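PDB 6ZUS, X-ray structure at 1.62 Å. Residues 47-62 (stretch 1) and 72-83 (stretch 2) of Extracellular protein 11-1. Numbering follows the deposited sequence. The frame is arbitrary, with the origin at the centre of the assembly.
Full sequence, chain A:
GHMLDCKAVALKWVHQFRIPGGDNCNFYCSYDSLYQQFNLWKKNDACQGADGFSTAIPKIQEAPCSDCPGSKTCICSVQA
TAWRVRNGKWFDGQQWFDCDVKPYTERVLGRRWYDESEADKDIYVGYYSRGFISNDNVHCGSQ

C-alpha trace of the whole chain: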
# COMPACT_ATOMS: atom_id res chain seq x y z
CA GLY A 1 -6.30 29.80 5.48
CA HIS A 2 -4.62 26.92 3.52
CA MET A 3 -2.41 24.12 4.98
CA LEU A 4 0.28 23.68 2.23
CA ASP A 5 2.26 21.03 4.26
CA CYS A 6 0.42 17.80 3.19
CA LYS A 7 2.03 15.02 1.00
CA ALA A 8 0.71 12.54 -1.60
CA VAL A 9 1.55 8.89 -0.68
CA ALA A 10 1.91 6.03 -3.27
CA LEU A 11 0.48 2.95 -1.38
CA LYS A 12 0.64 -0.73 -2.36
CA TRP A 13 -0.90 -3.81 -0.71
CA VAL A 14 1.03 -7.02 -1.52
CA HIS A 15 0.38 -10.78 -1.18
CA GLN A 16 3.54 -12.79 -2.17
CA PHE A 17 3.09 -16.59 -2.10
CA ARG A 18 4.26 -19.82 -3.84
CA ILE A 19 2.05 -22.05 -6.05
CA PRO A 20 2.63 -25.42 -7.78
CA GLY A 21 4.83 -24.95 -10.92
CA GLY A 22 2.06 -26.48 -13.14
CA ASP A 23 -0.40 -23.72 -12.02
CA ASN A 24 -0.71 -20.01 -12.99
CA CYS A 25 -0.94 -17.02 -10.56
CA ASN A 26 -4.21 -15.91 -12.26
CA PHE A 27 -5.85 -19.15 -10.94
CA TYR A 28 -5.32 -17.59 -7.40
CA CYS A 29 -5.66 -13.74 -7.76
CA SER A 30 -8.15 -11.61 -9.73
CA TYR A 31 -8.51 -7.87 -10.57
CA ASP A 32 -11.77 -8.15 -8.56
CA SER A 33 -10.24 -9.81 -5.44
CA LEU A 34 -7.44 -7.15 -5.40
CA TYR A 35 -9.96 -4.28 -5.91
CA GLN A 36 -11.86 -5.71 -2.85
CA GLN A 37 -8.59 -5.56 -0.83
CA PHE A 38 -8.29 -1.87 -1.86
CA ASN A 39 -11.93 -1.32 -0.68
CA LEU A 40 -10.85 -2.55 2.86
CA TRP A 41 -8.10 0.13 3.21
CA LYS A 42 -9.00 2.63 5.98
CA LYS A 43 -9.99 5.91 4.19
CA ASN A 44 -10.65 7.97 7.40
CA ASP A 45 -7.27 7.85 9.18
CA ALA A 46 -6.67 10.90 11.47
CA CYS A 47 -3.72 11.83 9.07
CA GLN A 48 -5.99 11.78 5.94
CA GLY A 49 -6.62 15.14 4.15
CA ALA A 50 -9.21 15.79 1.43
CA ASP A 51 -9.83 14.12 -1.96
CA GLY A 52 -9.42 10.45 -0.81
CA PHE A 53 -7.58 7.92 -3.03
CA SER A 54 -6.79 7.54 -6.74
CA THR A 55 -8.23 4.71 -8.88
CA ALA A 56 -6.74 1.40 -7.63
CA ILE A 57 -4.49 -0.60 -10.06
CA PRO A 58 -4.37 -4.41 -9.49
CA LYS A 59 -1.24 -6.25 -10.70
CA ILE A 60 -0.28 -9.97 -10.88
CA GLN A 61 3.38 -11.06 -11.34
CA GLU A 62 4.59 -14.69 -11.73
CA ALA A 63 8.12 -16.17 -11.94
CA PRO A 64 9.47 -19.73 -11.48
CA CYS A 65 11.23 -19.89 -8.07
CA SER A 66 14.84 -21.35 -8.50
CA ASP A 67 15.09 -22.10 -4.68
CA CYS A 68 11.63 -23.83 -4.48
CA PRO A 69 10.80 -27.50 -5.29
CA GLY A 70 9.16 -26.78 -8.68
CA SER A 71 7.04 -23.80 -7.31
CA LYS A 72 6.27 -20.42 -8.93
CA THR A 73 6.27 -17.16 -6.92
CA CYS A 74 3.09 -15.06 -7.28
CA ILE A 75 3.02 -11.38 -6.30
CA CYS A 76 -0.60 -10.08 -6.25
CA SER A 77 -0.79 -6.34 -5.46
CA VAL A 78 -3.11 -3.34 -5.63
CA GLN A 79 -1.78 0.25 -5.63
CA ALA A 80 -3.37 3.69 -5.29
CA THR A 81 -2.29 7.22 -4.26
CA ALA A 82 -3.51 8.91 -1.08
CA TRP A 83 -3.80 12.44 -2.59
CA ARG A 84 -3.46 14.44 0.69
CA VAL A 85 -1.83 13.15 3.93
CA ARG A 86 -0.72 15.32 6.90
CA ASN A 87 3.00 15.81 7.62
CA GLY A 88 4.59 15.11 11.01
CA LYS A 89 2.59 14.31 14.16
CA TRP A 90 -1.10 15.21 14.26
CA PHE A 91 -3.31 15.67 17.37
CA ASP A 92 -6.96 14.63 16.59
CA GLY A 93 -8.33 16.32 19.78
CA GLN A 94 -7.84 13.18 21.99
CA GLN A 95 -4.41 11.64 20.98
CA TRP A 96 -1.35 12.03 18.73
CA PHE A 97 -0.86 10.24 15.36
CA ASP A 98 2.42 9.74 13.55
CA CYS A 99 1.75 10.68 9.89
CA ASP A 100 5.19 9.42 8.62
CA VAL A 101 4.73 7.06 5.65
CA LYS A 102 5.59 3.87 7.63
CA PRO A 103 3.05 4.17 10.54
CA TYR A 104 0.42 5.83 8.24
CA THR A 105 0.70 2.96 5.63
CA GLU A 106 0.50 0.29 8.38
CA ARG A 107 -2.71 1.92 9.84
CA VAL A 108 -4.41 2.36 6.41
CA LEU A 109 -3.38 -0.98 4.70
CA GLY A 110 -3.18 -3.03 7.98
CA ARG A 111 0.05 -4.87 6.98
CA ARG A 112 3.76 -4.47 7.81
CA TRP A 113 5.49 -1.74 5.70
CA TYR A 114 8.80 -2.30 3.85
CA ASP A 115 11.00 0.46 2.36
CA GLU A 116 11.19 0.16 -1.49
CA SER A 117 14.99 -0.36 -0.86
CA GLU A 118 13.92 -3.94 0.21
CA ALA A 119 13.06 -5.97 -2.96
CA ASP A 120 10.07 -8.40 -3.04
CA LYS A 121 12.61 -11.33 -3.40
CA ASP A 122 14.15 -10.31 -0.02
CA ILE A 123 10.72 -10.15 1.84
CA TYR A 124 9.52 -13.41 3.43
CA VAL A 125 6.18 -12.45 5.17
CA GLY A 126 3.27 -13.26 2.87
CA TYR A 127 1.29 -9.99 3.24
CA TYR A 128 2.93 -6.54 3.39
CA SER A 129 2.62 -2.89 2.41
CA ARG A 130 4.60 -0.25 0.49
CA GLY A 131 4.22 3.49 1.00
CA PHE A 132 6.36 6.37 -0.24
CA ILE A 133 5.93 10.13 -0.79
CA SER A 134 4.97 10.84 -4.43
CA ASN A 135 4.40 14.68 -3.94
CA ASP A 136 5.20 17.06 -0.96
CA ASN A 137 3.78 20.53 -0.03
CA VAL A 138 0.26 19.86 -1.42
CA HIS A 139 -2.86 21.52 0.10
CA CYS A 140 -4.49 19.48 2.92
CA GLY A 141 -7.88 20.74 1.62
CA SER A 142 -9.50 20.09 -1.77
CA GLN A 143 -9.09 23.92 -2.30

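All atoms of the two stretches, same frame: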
# COMPACT_ATOMS: atom_id res chain seq x y z
N CYS A 47 -4.70 11.12 9.96
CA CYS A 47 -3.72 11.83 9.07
C CYS A 47 -4.25 12.10 7.66
O CYS A 47 -3.55 12.77 6.88
CB CYS A 47 -2.41 11.06 8.98
SG CYS A 47 -1.66 10.94 10.62
N GLN A 48 -5.44 11.62 7.31
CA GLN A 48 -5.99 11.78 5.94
C GLN A 48 -6.46 13.25 5.73
O GLN A 48 -7.24 13.75 6.55
CB GLN A 48 -7.18 10.84 5.69
CG GLN A 48 -7.41 10.54 4.21
CD GLN A 48 -6.24 9.76 3.62
OE1 GLN A 48 -5.73 8.83 4.24
NE2 GLN A 48 -5.82 10.15 2.43
N GLY A 49 -6.03 13.89 4.64
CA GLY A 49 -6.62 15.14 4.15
C GLY A 49 -7.78 14.86 3.22
O GLY A 49 -8.45 13.80 3.31
N ALA A 50 -8.05 15.83 2.35
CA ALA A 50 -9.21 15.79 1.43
C ALA A 50 -8.90 14.91 0.21
O ALA A 50 -7.71 14.50 -0.01
CB ALA A 50 -9.56 17.20 1.04
N ASP A 51 -9.93 14.63 -0.57
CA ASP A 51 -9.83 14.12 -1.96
C ASP A 51 -9.59 12.59 -1.99
O ASP A 51 -9.52 12.03 -3.11
CB ASP A 51 -8.79 14.90 -2.77
CG ASP A 51 -9.31 16.26 -3.25
OD1 ASP A 51 -10.52 16.35 -3.56
OD2 ASP A 51 -8.51 17.18 -3.34
N GLY A 52 -9.48 11.92 -0.84
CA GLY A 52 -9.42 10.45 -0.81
C GLY A 52 -8.27 9.88 -1.64
O GLY A 52 -7.13 10.37 -1.53
N PHE A 53 -8.56 8.83 -2.40
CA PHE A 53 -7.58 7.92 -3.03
C PHE A 53 -7.85 7.91 -4.53
O PHE A 53 -9.01 7.99 -4.94
CB PHE A 53 -7.66 6.50 -2.47
CG PHE A 53 -7.26 6.42 -1.02
CD1 PHE A 53 -8.02 7.06 -0.06
CD2 PHE A 53 -6.07 5.86 -0.65
CE1 PHE A 53 -7.65 7.05 1.28
CE2 PHE A 53 -5.69 5.82 0.68
CZ PHE A 53 -6.48 6.41 1.65
N SER A 54 -6.78 7.75 -5.28
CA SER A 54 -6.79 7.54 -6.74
C SER A 54 -7.46 6.20 -7.05
O SER A 54 -7.80 5.40 -6.11
CB SER A 54 -5.42 7.61 -7.29
OG SER A 54 -4.75 6.39 -7.04
N THR A 55 -7.78 6.01 -8.34
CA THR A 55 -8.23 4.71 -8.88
C THR A 55 -7.18 3.65 -8.51
O THR A 55 -5.97 3.95 -8.57
CB THR A 55 -8.40 4.80 -10.41
OG1 THR A 55 -9.47 5.72 -10.60
CG2 THR A 55 -8.72 3.47 -11.04
N ALA A 56 -7.64 2.51 -8.03
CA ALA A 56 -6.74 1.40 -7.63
C ALA A 56 -6.29 0.67 -8.91
O ALA A 56 -7.10 0.52 -9.84
CB ALA A 56 -7.45 0.52 -6.66
N ILE A 57 -5.06 0.18 -8.93
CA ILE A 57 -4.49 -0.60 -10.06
C ILE A 57 -4.02 -1.96 -9.53
O ILE A 57 -2.94 -2.02 -8.94
CB ILE A 57 -3.36 0.21 -10.69
CG1 ILE A 57 -3.88 1.56 -11.19
CG2 ILE A 57 -2.68 -0.58 -11.81
CD1 ILE A 57 -2.82 2.42 -11.79
N PRO A 58 -4.82 -3.03 -9.72
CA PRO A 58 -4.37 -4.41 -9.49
C PRO A 58 -3.21 -4.83 -10.41
O PRO A 58 -3.08 -4.37 -11.56
CB PRO A 58 -5.61 -5.30 -9.67
CG PRO A 58 -6.76 -4.34 -9.53
CD PRO A 58 -6.25 -3.01 -10.08
N LYS A 59 -2.35 -5.71 -9.90
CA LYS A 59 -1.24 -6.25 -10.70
C LYS A 59 -1.01 -7.68 -10.24
O LYS A 59 -1.17 -7.97 -9.03
CB LYS A 59 0.00 -5.39 -10.52
CG LYS A 59 1.17 -5.76 -11.43
CD LYS A 59 2.54 -5.44 -10.81
CE LYS A 59 2.77 -3.97 -10.50
NZ LYS A 59 4.21 -3.63 -10.40
N ILE A 60 -0.61 -8.54 -11.17
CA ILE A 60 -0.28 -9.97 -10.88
C ILE A 60 1.05 -10.25 -11.58
O ILE A 60 1.19 -9.89 -12.77
CB ILE A 60 -1.42 -10.89 -11.35
CG1 ILE A 60 -2.76 -10.53 -10.69
CG2 ILE A 60 -1.06 -12.36 -11.15
CD1 ILE A 60 -3.96 -11.33 -11.22
N GLN A 61 2.03 -10.71 -10.84
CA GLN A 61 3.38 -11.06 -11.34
C GLN A 61 3.59 -12.54 -10.99
O GLN A 61 3.14 -12.99 -9.90
CB GLN A 61 4.51 -10.29 -10.64
CG GLN A 61 4.39 -8.79 -10.70
CD GLN A 61 5.39 -8.16 -9.74
OE1 GLN A 61 6.61 -8.30 -9.92
NE2 GLN A 61 4.85 -7.54 -8.69
N GLU A 62 4.31 -13.25 -11.85
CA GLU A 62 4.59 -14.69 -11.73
C GLU A 62 6.02 -14.91 -12.21
O GLU A 62 6.41 -14.35 -13.28
CB GLU A 62 3.56 -15.44 -12.60
CG GLU A 62 3.75 -16.95 -12.71
CD GLU A 62 2.77 -17.62 -13.68
OE1 GLU A 62 1.52 -17.56 -13.47
OE2 GLU A 62 3.27 -18.20 -14.67
N LYS A 72 6.20 -21.79 -8.39
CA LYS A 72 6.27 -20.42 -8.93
C LYS A 72 5.98 -19.48 -7.76
O LYS A 72 5.23 -19.88 -6.81
CB LYS A 72 5.20 -20.16 -9.99
CG LYS A 72 5.46 -20.85 -11.31
CD LYS A 72 4.27 -20.69 -12.22
CE LYS A 72 4.42 -21.37 -13.56
NZ LYS A 72 3.18 -21.19 -14.36
N THR A 73 6.57 -18.29 -7.83
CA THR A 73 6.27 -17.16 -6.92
C THR A 73 5.22 -16.29 -7.62
O THR A 73 5.49 -15.82 -8.78
CB THR A 73 7.49 -16.32 -6.60
OG1 THR A 73 8.36 -17.14 -5.82
CG2 THR A 73 7.13 -15.08 -5.79
N CYS A 74 4.14 -16.02 -6.89
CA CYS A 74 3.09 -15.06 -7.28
C CYS A 74 3.23 -13.82 -6.42
O CYS A 74 3.38 -13.95 -5.19
CB CYS A 74 1.68 -15.59 -7.06
SG CYS A 74 1.46 -17.13 -7.97
N ILE A 75 3.11 -12.65 -7.05
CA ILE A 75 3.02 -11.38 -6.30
C ILE A 75 1.74 -10.69 -6.78
O ILE A 75 1.69 -10.35 -7.97
CB ILE A 75 4.27 -10.51 -6.42
CG1 ILE A 75 5.52 -11.27 -5.96
CG2 ILE A 75 4.06 -9.20 -5.65
CD1 ILE A 75 6.82 -10.61 -6.35
N CYS A 76 0.72 -10.68 -5.95
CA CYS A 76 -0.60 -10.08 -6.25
C CYS A 76 -0.68 -8.77 -5.47
O CYS A 76 -0.42 -8.79 -4.27
CB CYS A 76 -1.71 -11.06 -5.89
SG CYS A 76 -1.45 -12.56 -6.87
N SER A 77 -0.91 -7.65 -6.14
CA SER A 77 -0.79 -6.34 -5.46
C SER A 77 -1.88 -5.43 -5.98
O SER A 77 -2.45 -5.67 -7.09
CB SER A 77 0.57 -5.76 -5.64
OG SER A 77 0.82 -5.49 -7.02
N VAL A 78 -2.21 -4.44 -5.17
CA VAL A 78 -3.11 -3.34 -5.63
C VAL A 78 -2.50 -2.04 -5.10
O VAL A 78 -2.05 -2.01 -3.93
CB VAL A 78 -4.55 -3.60 -5.21
CG1 VAL A 78 -4.75 -3.74 -3.71
CG2 VAL A 78 -5.47 -2.55 -5.79
N GLN A 79 -2.43 -1.03 -5.97
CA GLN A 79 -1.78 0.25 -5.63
C GLN A 79 -2.75 1.39 -5.92
O GLN A 79 -3.61 1.29 -6.81
CB GLN A 79 -0.45 0.38 -6.33
CG GLN A 79 -0.59 0.45 -7.83
CD GLN A 79 0.74 0.16 -8.49
OE1 GLN A 79 1.15 -1.01 -8.63
NE2 GLN A 79 1.40 1.24 -8.89
N ALA A 80 -2.62 2.44 -5.13
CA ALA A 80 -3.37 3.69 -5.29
C ALA A 80 -2.59 4.79 -4.55
O ALA A 80 -1.72 4.49 -3.68
CB ALA A 80 -4.78 3.51 -4.77
N THR A 81 -2.92 6.03 -4.88
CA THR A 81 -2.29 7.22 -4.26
C THR A 81 -3.28 7.82 -3.27
O THR A 81 -4.45 8.05 -3.65
CB THR A 81 -1.89 8.25 -5.32
OG1 THR A 81 -0.89 7.60 -6.13
CG2 THR A 81 -1.36 9.51 -4.68
N ALA A 82 -2.83 8.02 -2.04
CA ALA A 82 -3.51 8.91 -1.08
C ALA A 82 -3.13 10.35 -1.48
O ALA A 82 -1.98 10.74 -1.30
CB ALA A 82 -3.14 8.56 0.35
N TRP A 83 -4.09 11.10 -2.02
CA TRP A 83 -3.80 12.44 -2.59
C TRP A 83 -3.26 13.43 -1.55
O TRP A 83 -2.31 14.21 -1.90
CB TRP A 83 -5.05 12.99 -3.27
CG TRP A 83 -5.42 12.24 -4.50
CD1 TRP A 83 -6.62 11.68 -4.78
CD2 TRP A 83 -4.60 12.07 -5.67
NE1 TRP A 83 -6.60 11.15 -6.04
CE2 TRP A 83 -5.38 11.37 -6.61
CE3 TRP A 83 -3.30 12.47 -6.02
CZ2 TRP A 83 -4.88 11.02 -7.86
CZ3 TRP A 83 -2.80 12.12 -7.26
CH2 TRP A 83 -3.60 11.41 -8.16
O HOH W 1 -0.37 -3.01 -7.86
O HOH W 2 2.12 -7.47 -8.37

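The strand entered at Ile 57 and the strand through Lys 72 to Thr 81 run antiparallel as neighbours, their axes 157° apart in direction and 4.6 Å apart at closest approach. Three hydrogen-bonded pairs carry the ladder, each closed by two backbone bonds. Ile 57 N donates to Gln 79 O (2.8 Å) and Gln 79 N returns to Ile 57 O (3.2 Å); Lys 59 N reaches Ser 77 O (2.8 Å) and Ser 77 N reaches Lys 59 O (2.9 Å); Gln 61 N to Ile 75 O and Ile 75 N to Gln 61 O are both 2.9 Å. Between them lie the non-hydrogen-bonded pairs, where CA atoms come closer: Pro 58 CA is 4.2 Å from Val 78 CA. Pro 58 has no amide hydrogen to give, and this position asks for none; its CA instead makes a CA-H...O contact with Ser 77 O (3.3 Å).

Before Ile 57 the register shifts by one residue, and a separate single bridge pairs Phe 53 with Ala 82. Around it, Ser 54 N donates to Thr 81 O (2.9 Å) and Trp 83 N to Gly 52 O (3.2 Å). The return bond at Thr 81 is made by a side chain: Thr 81 N donates to Ser 54 OG (2.9 Å), which the p rotamer of Ser 54 places in line with the amide.

Side chains alternate across the sheet. On the face of Pro 58, Ile 60 and Glu 62, the contacts are mainly apolar: Val 78 CG2 meets Pro 58 CG at 4.3 Å and, beyond the ladder, Ala 56 CB at 3.8 Å, while Ile 60 CG2 lies 4.3 Å from Cys 76 SG. Glu 62 ends this row with a salt bridge, its OE2 3.0 Å from Lys 72 NZ.

The face of Ile 57, Lys 59 and Gln 61 is more polar and holds two waters. Water 1 donates to Ile 57 O (3.0 Å) and Gln 79 OE1 (2.6 Å) and accepts from Ser 77 OG (2.9 Å). Water 2 donates to Ile 75 O (2.9 Å) and Ser 77 OG (2.7 Å) and accepts from Gln 61 NE2 (2.7 Å).

At the far end, Ala 82 CA lies over one face of the Phe 53 ring, and Phe 53 CE2 touches Ala 82 CB at 3.8 Å. Trp 83 meets Ser 54 through CZ2, 3.5 Å from Ser 54 CB, and presents its ring edge to Asp 51 O, 3.4 Å from Trp 83 CD1.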